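Local coordinates for ornithine decarboxylase (Entamoeba histolytica, PDB 4AIB), which probably catalyses the pyridoxal 5'-phosphate-dependent decarboxylation of L-ornithine to putrescine, working as a homodimer with active sites built from both subunits, at residues 31-36 and 63-68; 226-232 and 256-261; 271-276 and 288-293; 323-329 and 341-347. One frame throughout, in Å; residues are numbered along the deposited sequence.

Contact 1. Residues 31-36 and 63-68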
# COMPACT_ATOMS: atom_id res chain seq x y z
N PHE A 31 -4.34 -21.66 5.89
CA PHE A 31 -2.91 -21.96 5.85
C PHE A 31 -2.65 -23.39 5.36
O PHE A 31 -2.87 -24.36 6.09
CB PHE A 31 -2.27 -21.72 7.23
CG PHE A 31 -0.77 -21.87 7.24
CD1 PHE A 31 0.03 -21.05 6.45
CD2 PHE A 31 -0.16 -22.81 8.05
CE1 PHE A 31 1.41 -21.18 6.46
CE2 PHE A 31 1.22 -22.95 8.07
CZ PHE A 31 2.01 -22.13 7.27
N ASP A 32 -2.21 -23.49 4.11
CA ASP A 32 -1.91 -24.77 3.48
C ASP A 32 -0.50 -25.22 3.84
O ASP A 32 0.47 -24.83 3.18
CB ASP A 32 -2.09 -24.67 1.96
CG ASP A 32 -2.25 -26.03 1.28
OD1 ASP A 32 -1.98 -27.08 1.92
OD2 ASP A 32 -2.64 -26.06 0.10
N THR A 33 -0.39 -26.02 4.89
CA THR A 33 0.90 -26.50 5.39
C THR A 33 1.58 -27.42 4.38
O THR A 33 2.79 -27.33 4.17
CB THR A 33 0.74 -27.22 6.74
OG1 THR A 33 -0.21 -26.53 7.56
CG2 THR A 33 2.07 -27.31 7.48
N GLU A 34 0.79 -28.29 3.75
CA GLU A 34 1.29 -29.20 2.72
C GLU A 34 1.73 -28.46 1.46
O GLU A 34 2.65 -28.89 0.77
CB GLU A 34 0.23 -30.25 2.36
CG GLU A 34 0.09 -31.37 3.37
CD GLU A 34 -0.74 -32.54 2.85
OE1 GLU A 34 -0.55 -32.95 1.69
OE2 GLU A 34 -1.59 -33.04 3.62
N GLY A 35 1.06 -27.34 1.17
CA GLY A 35 1.40 -26.49 0.03
C GLY A 35 2.77 -25.84 0.17
O GLY A 35 3.46 -25.63 -0.83
N VAL A 36 3.14 -25.51 1.40
CA VAL A 36 4.46 -24.96 1.70
C VAL A 36 5.52 -26.05 1.57
O VAL A 36 6.55 -25.85 0.92
CB VAL A 36 4.52 -24.36 3.13
CG1 VAL A 36 5.88 -23.71 3.38
CG2 VAL A 36 3.41 -23.35 3.34
N HIS A 63 3.87 -17.98 11.25
CA HIS A 63 3.74 -19.42 11.02
C HIS A 63 4.48 -19.89 9.80
O HIS A 63 5.13 -20.94 9.83
CB HIS A 63 2.28 -19.84 10.95
CG HIS A 63 1.51 -19.58 12.22
ND1 HIS A 63 0.38 -18.85 12.24
CD2 HIS A 63 1.74 -19.98 13.53
CE1 HIS A 63 -0.09 -18.79 13.51
NE2 HIS A 63 0.75 -19.48 14.29
N LEU A 64 4.39 -19.12 8.71
CA LEU A 64 5.06 -19.44 7.45
C LEU A 64 6.58 -19.30 7.57
O LEU A 64 7.33 -20.15 7.09
CB LEU A 64 4.53 -18.55 6.32
CG LEU A 64 5.18 -18.63 4.93
CD1 LEU A 64 5.02 -20.00 4.29
CD2 LEU A 64 4.63 -17.54 4.02
N VAL A 65 7.02 -18.22 8.22
CA VAL A 65 8.45 -17.96 8.45
C VAL A 65 9.05 -19.06 9.34
O VAL A 65 10.18 -19.50 9.11
CB VAL A 65 8.67 -16.56 9.07
CG1 VAL A 65 10.15 -16.28 9.28
CG2 VAL A 65 8.07 -15.48 8.18
N LYS A 66 8.29 -19.50 10.34
CA LYS A 66 8.69 -20.58 11.24
C LYS A 66 8.79 -21.91 10.49
O LYS A 66 9.78 -22.63 10.63
CB LYS A 66 7.70 -20.70 12.40
CG LYS A 66 8.08 -21.70 13.49
CD LYS A 66 9.01 -21.10 14.53
CE LYS A 66 9.15 -22.00 15.74
NZ LYS A 66 9.96 -21.37 16.81
N LEU A 67 7.77 -22.23 9.71
CA LEU A 67 7.68 -23.50 8.98
C LEU A 67 8.79 -23.65 7.93
O LEU A 67 9.38 -24.72 7.81
CB LEU A 67 6.30 -23.66 8.34
CG LEU A 67 5.97 -24.94 7.57
CD1 LEU A 67 5.90 -26.16 8.48
CD2 LEU A 67 4.66 -24.76 6.83
N LEU A 68 9.05 -22.57 7.20
CA LEU A 68 10.10 -22.57 6.17
C LEU A 68 11.49 -22.77 6.77
O LEU A 68 12.29 -23.55 6.23
CB LEU A 68 10.06 -21.27 5.36
CG LEU A 68 8.95 -21.11 4.31
CD1 LEU A 68 8.75 -19.64 3.98
CD2 LEU A 68 9.25 -21.91 3.05
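Apolar packing of a strand end, and the helix start that follows it, against helix 62-70 joins the beta domain to the pyridoxal-binding TIM barrel. Residues 31-36 take the chain from the end of strand 27-31, part of the mixed beta sheet, into helix 33-46, which leads to the first barrel strand, 50-55. Residues 63-68 belong to helix 62-70, the first helix after that strand. No hydrogen bond crosses between the segments. Leu67 is at the centre of the contact: its CD2 lies 3.8 Å from Phe31 CZ and 3.7 Å from both Thr33 CG2 and Val36 CB. Val36 bridges Leu64 and Leu68, one turn apart, its CG2 3.8 Å from Leu64 CD1 and its CG1 3.8 Å from Leu68 CD2. Phe31 lays its ring tip along the helix, with CE1 4.1 Å from Leu64 CB, while its backbone pairs with Tyr382 and Leu384 and its ring meets that of Phe267, so one residue touches both domains. Asp32 points away from the packing and serves as N-cap of helix 33-46, with a second carboxylate bond to His268. The capping bond is weak, running from Gly35 N to Asp32 OD1 over 3.1 Å.

Contact 2. Residues 226-232 and 256-261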
# COMPACT_ATOMS: atom_id res chain seq x y z
N PHE A 226 11.56 -15.98 -9.04
CA PHE A 226 11.22 -17.35 -9.42
C PHE A 226 9.72 -17.50 -9.64
O PHE A 226 8.95 -16.58 -9.35
CB PHE A 226 11.73 -18.34 -8.36
CG PHE A 226 13.23 -18.41 -8.27
CD1 PHE A 226 13.96 -19.24 -9.12
CD2 PHE A 226 13.92 -17.63 -7.34
CE1 PHE A 226 15.34 -19.30 -9.03
CE2 PHE A 226 15.30 -17.69 -7.26
CZ PHE A 226 16.01 -18.52 -8.10
N SER A 227 9.32 -18.67 -10.14
CA SER A 227 7.93 -18.93 -10.57
C SER A 227 7.44 -17.91 -11.61
O SER A 227 6.23 -17.75 -11.82
CB SER A 227 6.97 -19.03 -9.37
OG SER A 227 6.70 -17.76 -8.80
N GLN A 228 8.39 -17.22 -12.24
CA GLN A 228 8.10 -16.32 -13.35
C GLN A 228 8.67 -16.91 -14.64
O GLN A 228 8.34 -16.47 -15.74
CB GLN A 228 8.68 -14.92 -13.08
CG GLN A 228 7.84 -13.79 -13.66
CD GLN A 228 6.44 -13.72 -13.08
OE1 GLN A 228 5.45 -13.79 -13.82
NE2 GLN A 228 6.34 -13.60 -11.76
N VAL A 229 9.53 -17.91 -14.47
CA VAL A 229 9.94 -18.80 -15.55
C VAL A 229 9.20 -20.12 -15.33
O VAL A 229 9.58 -20.93 -14.49
CB VAL A 229 11.47 -19.01 -15.59
CG1 VAL A 229 11.87 -19.76 -16.85
CG2 VAL A 229 12.21 -17.68 -15.52
N ALA A 230 8.13 -20.31 -16.10
CA ALA A 230 7.09 -21.32 -15.83
C ALA A 230 7.52 -22.78 -15.65
O ALA A 230 7.11 -23.41 -14.67
CB ALA A 230 5.96 -21.22 -16.84
N PRO A 231 8.31 -23.33 -16.59
CA PRO A 231 8.61 -24.76 -16.48
C PRO A 231 9.67 -25.06 -15.42
O PRO A 231 10.60 -25.82 -15.68
CB PRO A 231 9.12 -25.14 -17.88
CG PRO A 231 9.05 -23.89 -18.71
CD PRO A 231 8.99 -22.74 -17.76
N PHE A 232 9.50 -24.46 -14.24
CA PHE A 232 10.43 -24.53 -13.09
C PHE A 232 11.42 -25.70 -13.07
O PHE A 232 12.61 -25.50 -12.81
CB PHE A 232 9.64 -24.48 -11.77
CG PHE A 232 10.51 -24.53 -10.54
CD1 PHE A 232 11.21 -23.41 -10.12
CD2 PHE A 232 10.61 -25.70 -9.80
CE1 PHE A 232 12.01 -23.46 -8.98
CE2 PHE A 232 11.40 -25.76 -8.67
CZ PHE A 232 12.10 -24.64 -8.26
N ALA A 256 19.75 -18.48 -2.73
CA ALA A 256 18.76 -17.76 -3.52
C ALA A 256 17.83 -16.98 -2.59
O ALA A 256 17.82 -17.21 -1.38
CB ALA A 256 17.97 -18.72 -4.38
N GLU A 257 17.04 -16.07 -3.17
CA GLU A 257 16.09 -15.27 -2.40
C GLU A 257 14.64 -15.43 -2.89
O GLU A 257 14.01 -14.44 -3.28
CB GLU A 257 16.49 -13.79 -2.42
CG GLU A 257 17.82 -13.46 -1.75
CD GLU A 257 18.26 -12.02 -1.98
OE1 GLU A 257 17.58 -11.29 -2.73
OE2 GLU A 257 19.29 -11.61 -1.40
N PRO A 258 14.10 -16.67 -2.86
CA PRO A 258 12.75 -16.85 -3.40
C PRO A 258 11.67 -16.43 -2.41
O PRO A 258 11.61 -16.95 -1.29
CB PRO A 258 12.69 -18.35 -3.69
CG PRO A 258 13.73 -18.98 -2.83
CD PRO A 258 14.61 -17.91 -2.24
N GLY A 259 10.83 -15.49 -2.82
CA GLY A 259 9.74 -14.99 -1.99
C GLY A 259 8.38 -15.44 -2.51
O GLY A 259 7.68 -16.20 -1.84
N ARG A 260 8.04 -14.96 -3.70
CA ARG A 260 6.77 -15.28 -4.36
C ARG A 260 6.58 -16.79 -4.57
O ARG A 260 5.46 -17.30 -4.48
CB ARG A 260 6.67 -14.54 -5.70
CG ARG A 260 5.41 -14.83 -6.51
CD ARG A 260 5.38 -14.06 -7.82
NE ARG A 260 4.94 -12.67 -7.63
CZ ARG A 260 3.67 -12.27 -7.70
NH1 ARG A 260 2.70 -13.14 -7.95
NH2 ARG A 260 3.38 -10.99 -7.52
N TYR A 261 7.68 -17.49 -4.83
CA TYR A 261 7.67 -18.94 -5.04
C TYR A 261 7.16 -19.70 -3.81
O TYR A 261 6.32 -20.59 -3.93
CB TYR A 261 9.06 -19.43 -5.45
CG TYR A 261 9.20 -20.93 -5.54
CD1 TYR A 261 8.79 -21.63 -6.67
CD2 TYR A 261 9.76 -21.66 -4.48
CE1 TYR A 261 8.92 -23.01 -6.75
CE2 TYR A 261 9.89 -23.04 -4.55
CZ TYR A 261 9.47 -23.71 -5.68
OH TYR A 261 9.60 -25.08 -5.75
O HOH W 1 10.07 -15.68 -6.22
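Two loops at the carboxyl ends of barrel strands 219-221 and 253-256 meet here, in the region that holds the cofactor phosphate in relatives of this enzyme. Segment 226-232 directly follows a run of glycines, and 256-261 contains the Glu-Pro-Gly-Arg sequence of the family. The Arg260 side chain lies about 11 Å from that of Lys57, the predicted attachment point of pyridoxal phosphate, which is not attached in this structure. Tyr261 dominates the contact. Its ring forms an offset stack with Phe232, centroids 4.8 Å apart and planes at 25°, and its CB lies 4.1 Å from Phe226 CB. Its hydroxyl is bound to Ala39 O in helix 33-46, and Trp43 of that helix packs against both Phe226 and Tyr261. In the TIM barrel the two strands are neighbours, the seventh and eighth, so their following loops run close together, and Phe226 fills the space between them: its CD2 is 3.9 Å from Pro258 CB and its CE2 4.1 Å from Ala256 CB. No direct hydrogen bond links the segments. Instead a water accepts from Phe226 N at 3.2 Å and, weakly, from Gly259 N at 3.5 Å and Tyr261 N at 3.3 Å. Toward the exterior, Ser227 OG donates to Phe226 O at 2.6 Å and rests 3.9 Å from Arg260 CG.

Contact 3. Residues 271-276 and 288-293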
# COMPACT_ATOMS: atom_id res chain seq x y z
N SER A 271 -13.06 -15.00 0.77
CA SER A 271 -13.72 -13.72 1.03
C SER A 271 -15.24 -13.80 0.91
O SER A 271 -15.78 -14.65 0.20
CB SER A 271 -13.15 -12.64 0.12
OG SER A 271 -11.75 -12.53 0.30
N SER A 272 -15.92 -12.90 1.62
CA SER A 272 -17.38 -12.83 1.61
C SER A 272 -17.87 -11.66 0.76
O SER A 272 -17.09 -10.76 0.44
CB SER A 272 -17.91 -12.69 3.04
OG SER A 272 -17.42 -11.50 3.64
N LEU A 273 -19.15 -11.68 0.41
CA LEU A 273 -19.75 -10.62 -0.40
C LEU A 273 -20.67 -9.73 0.41
O LEU A 273 -21.52 -10.21 1.16
CB LEU A 273 -20.51 -11.22 -1.59
CG LEU A 273 -19.71 -11.98 -2.65
CD1 LEU A 273 -20.66 -12.74 -3.57
CD2 LEU A 273 -18.81 -11.05 -3.45
N HIS A 274 -20.50 -8.42 0.24
CA HIS A 274 -21.36 -7.43 0.90
C HIS A 274 -21.76 -6.31 -0.03
O HIS A 274 -21.74 -5.14 0.34
CB HIS A 274 -20.69 -6.89 2.17
CG HIS A 274 -19.34 -6.25 1.94
ND1 HIS A 274 -19.20 -4.93 1.71
CD2 HIS A 274 -18.06 -6.79 1.92
CE1 HIS A 274 -17.90 -4.64 1.55
NE2 HIS A 274 -17.20 -5.78 1.67
N GLY A 275 -22.12 -6.68 -1.26
CA GLY A 275 -22.56 -5.72 -2.26
C GLY A 275 -22.77 -6.30 -3.64
O GLY A 275 -21.98 -7.14 -4.10
N LYS A 276 -23.83 -5.85 -4.31
CA LYS A 276 -24.16 -6.33 -5.66
C LYS A 276 -24.82 -5.24 -6.50
O LYS A 276 -25.63 -4.46 -6.01
CB LYS A 276 -25.07 -7.56 -5.58
CG LYS A 276 -25.16 -8.36 -6.87
CD LYS A 276 -25.92 -9.66 -6.70
CE LYS A 276 -27.43 -9.47 -6.83
NZ LYS A 276 -28.15 -10.77 -6.77
N GLU A 288 -21.73 -6.62 -10.89
CA GLU A 288 -20.65 -6.11 -10.04
C GLU A 288 -20.80 -6.60 -8.60
O GLU A 288 -21.90 -6.60 -8.05
CB GLU A 288 -20.63 -4.57 -10.07
CG GLU A 288 -20.05 -3.98 -11.35
CD GLU A 288 -20.35 -2.50 -11.50
OE1 GLU A 288 -20.14 -1.74 -10.52
OE2 GLU A 288 -20.78 -2.09 -12.60
N TYR A 289 -19.69 -7.02 -8.01
CA TYR A 289 -19.68 -7.51 -6.64
C TYR A 289 -18.68 -6.75 -5.78
O TYR A 289 -17.67 -6.24 -6.27
CB TYR A 289 -19.38 -9.01 -6.61
CG TYR A 289 -20.45 -9.86 -7.24
CD1 TYR A 289 -21.58 -10.25 -6.51
CD2 TYR A 289 -20.34 -10.29 -8.56
CE1 TYR A 289 -22.56 -11.04 -7.09
CE2 TYR A 289 -21.32 -11.07 -9.15
CZ TYR A 289 -22.43 -11.45 -8.41
OH TYR A 289 -23.40 -12.22 -8.98
N THR A 290 -18.97 -6.67 -4.48
CA THR A 290 -18.07 -6.03 -3.54
C THR A 290 -17.61 -7.05 -2.50
O THR A 290 -18.39 -7.49 -1.64
CB THR A 290 -18.71 -4.79 -2.89
OG1 THR A 290 -19.22 -3.94 -3.93
CG2 THR A 290 -17.68 -4.01 -2.08
N SER A 291 -16.35 -7.43 -2.61
CA SER A 291 -15.75 -8.46 -1.77
C SER A 291 -15.14 -7.87 -0.50
O SER A 291 -14.66 -6.73 -0.52
CB SER A 291 -14.69 -9.21 -2.56
OG SER A 291 -14.03 -10.14 -1.74
N GLY A 292 -15.14 -8.65 0.57
CA GLY A 292 -14.72 -8.20 1.90
C GLY A 292 -13.39 -7.48 2.00
O GLY A 292 -12.39 -8.07 2.41
N ASP A 293 -13.39 -6.20 1.62
CA ASP A 293 -12.24 -5.30 1.70
C ASP A 293 -12.63 -3.87 1.30
O ASP A 293 -13.74 -3.63 0.84
CB ASP A 293 -11.07 -5.79 0.83
CG ASP A 293 -9.91 -6.35 1.65
OD1 ASP A 293 -10.01 -6.39 2.90
OD2 ASP A 293 -8.90 -6.76 1.04
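Three backbone hydrogen bonds tie residues 271-276 to 288-293: Gly292 N to Ser272 O (2.9 Å), His274 N to Thr290 O (3.0 Å) and Thr290 N to Gly275 O (3.1 Å). Thr290 thus spends both its N and its O on two consecutive residues opposite. This is a beta bulge in the antiparallel hairpin of strands 267-281 and 284-291, in the beta domain, and it shifts the register by one between the Leu273-Ser291 and Lys276-Tyr289 pairs. At the bulge His274 O faces the second subunit, where it accepts from Lys129 NZ of that chain; His274 ND1 has a weak bond to Phe102 O, also of the second subunit. Three side chains look beyond the hairpin: Ser272 OG bonds to Pro25 O, Tyr289 OH to Met348 N and Lys276 NZ to Met348 O. Glu288 OE1 instead forms a salt bridge with Arg277, next along the partner strand, and also bonds to Tyr330 OH. The apolar share is small, Leu273 CD2 meeting Tyr289 CB at 3.8 Å.

Contact 4. Residues 323-329 and 341-347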
# COMPACT_ATOMS: atom_id res chain seq x y z
N LYS A 323 -26.01 -20.53 -15.67
CA LYS A 323 -26.09 -19.13 -16.12
C LYS A 323 -24.89 -18.30 -15.67
O LYS A 323 -24.96 -17.57 -14.68
CB LYS A 323 -27.41 -18.47 -15.68
CG LYS A 323 -28.68 -19.11 -16.25
CD LYS A 323 -29.25 -20.19 -15.33
CE LYS A 323 -29.93 -19.59 -14.10
NZ LYS A 323 -30.36 -20.64 -13.14
N MET A 324 -23.78 -18.43 -16.40
CA MET A 324 -22.57 -17.68 -16.10
C MET A 324 -22.61 -16.26 -16.66
O MET A 324 -22.90 -16.06 -17.84
CB MET A 324 -21.34 -18.43 -16.62
CG MET A 324 -20.55 -19.17 -15.55
SD MET A 324 -21.44 -20.50 -14.73
CE MET A 324 -20.17 -21.10 -13.63
N TYR A 325 -22.31 -15.29 -15.80
CA TYR A 325 -22.26 -13.88 -16.18
C TYR A 325 -20.87 -13.30 -15.96
O TYR A 325 -20.17 -13.71 -15.03
CB TYR A 325 -23.29 -13.08 -15.39
CG TYR A 325 -24.72 -13.55 -15.54
CD1 TYR A 325 -25.48 -13.21 -16.66
CD2 TYR A 325 -25.32 -14.34 -14.55
CE1 TYR A 325 -26.79 -13.64 -16.80
CE2 TYR A 325 -26.63 -14.77 -14.68
CZ TYR A 325 -27.36 -14.42 -15.80
OH TYR A 325 -28.66 -14.85 -15.94
N GLU A 326 -20.48 -12.35 -16.81
CA GLU A 326 -19.20 -11.66 -16.65
C GLU A 326 -19.26 -10.77 -15.41
O GLU A 326 -19.93 -9.74 -15.39
CB GLU A 326 -18.87 -10.83 -17.90
CG GLU A 326 -17.53 -10.11 -17.83
CD GLU A 326 -17.27 -9.20 -19.02
OE1 GLU A 326 -18.25 -8.74 -19.66
OE2 GLU A 326 -16.09 -8.94 -19.32
N SER A 327 -18.54 -11.18 -14.37
CA SER A 327 -18.60 -10.51 -13.07
C SER A 327 -17.35 -9.68 -12.79
O SER A 327 -16.23 -10.12 -13.03
CB SER A 327 -18.82 -11.54 -11.96
OG SER A 327 -20.01 -12.28 -12.18
N ILE A 328 -17.58 -8.47 -12.28
CA ILE A 328 -16.52 -7.56 -11.85
C ILE A 328 -16.49 -7.53 -10.32
O ILE A 328 -17.46 -7.12 -9.68
CB ILE A 328 -16.74 -6.12 -12.38
CG1 ILE A 328 -16.88 -6.09 -13.91
CG2 ILE A 328 -15.65 -5.17 -11.88
CD1 ILE A 328 -15.58 -6.15 -14.69
N ILE A 329 -15.37 -7.97 -9.74
CA ILE A 329 -15.24 -8.02 -8.29
C ILE A 329 -14.37 -6.87 -7.78
O ILE A 329 -13.25 -6.68 -8.24
CB ILE A 329 -14.69 -9.38 -7.81
CG1 ILE A 329 -15.39 -10.53 -8.53
CG2 ILE A 329 -14.86 -9.53 -6.30
CD1 ILE A 329 -14.57 -11.80 -8.62
N ALA A 341 -10.76 -8.76 -9.48
CA ALA A 341 -10.94 -9.80 -10.50
C ALA A 341 -12.06 -9.51 -11.49
O ALA A 341 -13.13 -9.02 -11.12
CB ALA A 341 -11.16 -11.16 -9.84
N THR A 342 -11.79 -9.80 -12.76
CA THR A 342 -12.80 -9.78 -13.81
C THR A 342 -12.92 -11.20 -14.34
O THR A 342 -12.07 -11.66 -15.11
CB THR A 342 -12.44 -8.78 -14.93
OG1 THR A 342 -12.36 -7.46 -14.37
CG2 THR A 342 -13.49 -8.80 -16.04
N GLN A 343 -13.98 -11.89 -13.93
CA GLN A 343 -14.11 -13.31 -14.20
C GLN A 343 -15.54 -13.75 -14.47
O GLN A 343 -16.50 -13.10 -14.05
CB GLN A 343 -13.54 -14.11 -13.02
CG GLN A 343 -13.00 -15.48 -13.38
CD GLN A 343 -12.12 -16.07 -12.30
OE1 GLN A 343 -12.07 -15.56 -11.18
NE2 GLN A 343 -11.41 -17.14 -12.63
N GLU A 344 -15.66 -14.86 -15.20
CA GLU A 344 -16.93 -15.51 -15.49
C GLU A 344 -17.42 -16.23 -14.23
O GLU A 344 -16.77 -17.17 -13.76
CB GLU A 344 -16.74 -16.50 -16.64
CG GLU A 344 -18.01 -17.13 -17.18
CD GLU A 344 -18.64 -16.36 -18.33
OE1 GLU A 344 -18.48 -15.12 -18.41
OE2 GLU A 344 -19.30 -17.01 -19.17
N LEU A 345 -18.55 -15.78 -13.69
CA LEU A 345 -19.10 -16.33 -12.45
C LEU A 345 -20.63 -16.41 -12.47
O LEU A 345 -21.28 -15.58 -13.10
CB LEU A 345 -18.65 -15.48 -11.25
CG LEU A 345 -17.25 -15.72 -10.67
CD1 LEU A 345 -16.80 -14.51 -9.87
CD2 LEU A 345 -17.22 -16.98 -9.81
N PRO A 346 -21.20 -17.41 -11.78
CA PRO A 346 -22.66 -17.50 -11.67
C PRO A 346 -23.22 -16.37 -10.80
O PRO A 346 -22.47 -15.79 -10.01
CB PRO A 346 -22.89 -18.85 -11.01
CG PRO A 346 -21.65 -19.11 -10.23
CD PRO A 346 -20.54 -18.51 -11.04
N GLU A 347 -24.51 -16.07 -10.95
CA GLU A 347 -25.15 -15.03 -10.15
C GLU A 347 -25.10 -15.40 -8.67
O GLU A 347 -25.51 -16.48 -8.27
CB GLU A 347 -26.60 -14.81 -10.60
CG GLU A 347 -27.25 -13.56 -10.00
CD GLU A 347 -28.73 -13.46 -10.31
OE1 GLU A 347 -29.43 -14.50 -10.33
OE2 GLU A 347 -29.21 -12.32 -10.52
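Backbone hydrogen bonding carries this antiparallel hairpin of strands 324-330 and 341-346 in the beta domain. Three hydrogen-bonded pairs hold it. Tyr325 N donates to Leu345 O at 2.9 Å and Leu345 N to Tyr325 O at 3.0 Å; Ser327 N reaches Gln343 O at 2.8 Å and Gln343 N reaches Ser327 O at 3.0 Å. At the third, Ile329 N binds Ala341 O at 2.8 Å, but the return bond from Ala341 N to Ile329 O is weak at 3.5 Å. Among side-chain bonds, Ser327 OG donates to Tyr325 O at 3.2 Å, giving that carbonyl a second donor, and Gln343 OE1 accepts from Cys311 N.

Apolar contacts gather on the face of Tyr325, Ser327, Ile329, Ala341, Gln343 and Leu345. Ile329 CD1 lies 3.7 Å from both Ala341 CB and Leu345 CD1. At the far end, Met324 CE touches Pro346 CD at 3.7 Å. The face of Glu326, Ile328, Thr342 and Glu344 is more open, with Ile328 CD1 3.5 Å from Thr342 OG1.

Strand 284-291 runs parallel alongside 324-330. The segment joining the hairpin strands includes Cys334, the predicted proton donor, in the unmodelled residues 332-337. The chemistry implies a hairpin fixed by its main chain, with one face mostly packed inward and a largely polar one outward.

Contacts 1 and 2 both lie in the barrel half of the chain, their centres 17 Å apart, and both involve side chains that meet helix 33-46 or belong to it; neither has a direct hydrogen bond between its segments. Contact 2 is the more buried and adds aromatic stacking and a water, whereas contact 1 is purely apolar. Contacts 3 and 4, about 28 to 31 Å from the first two between centres, are backbone-bonded hairpins of one sheet. They meet where strands 284-291 and 324-330 run side by side, Tyr289 N lying 2.8 Å from Ile328 O. Contact 3 is buried, partly beneath the second subunit, while contact 4 exposes one face.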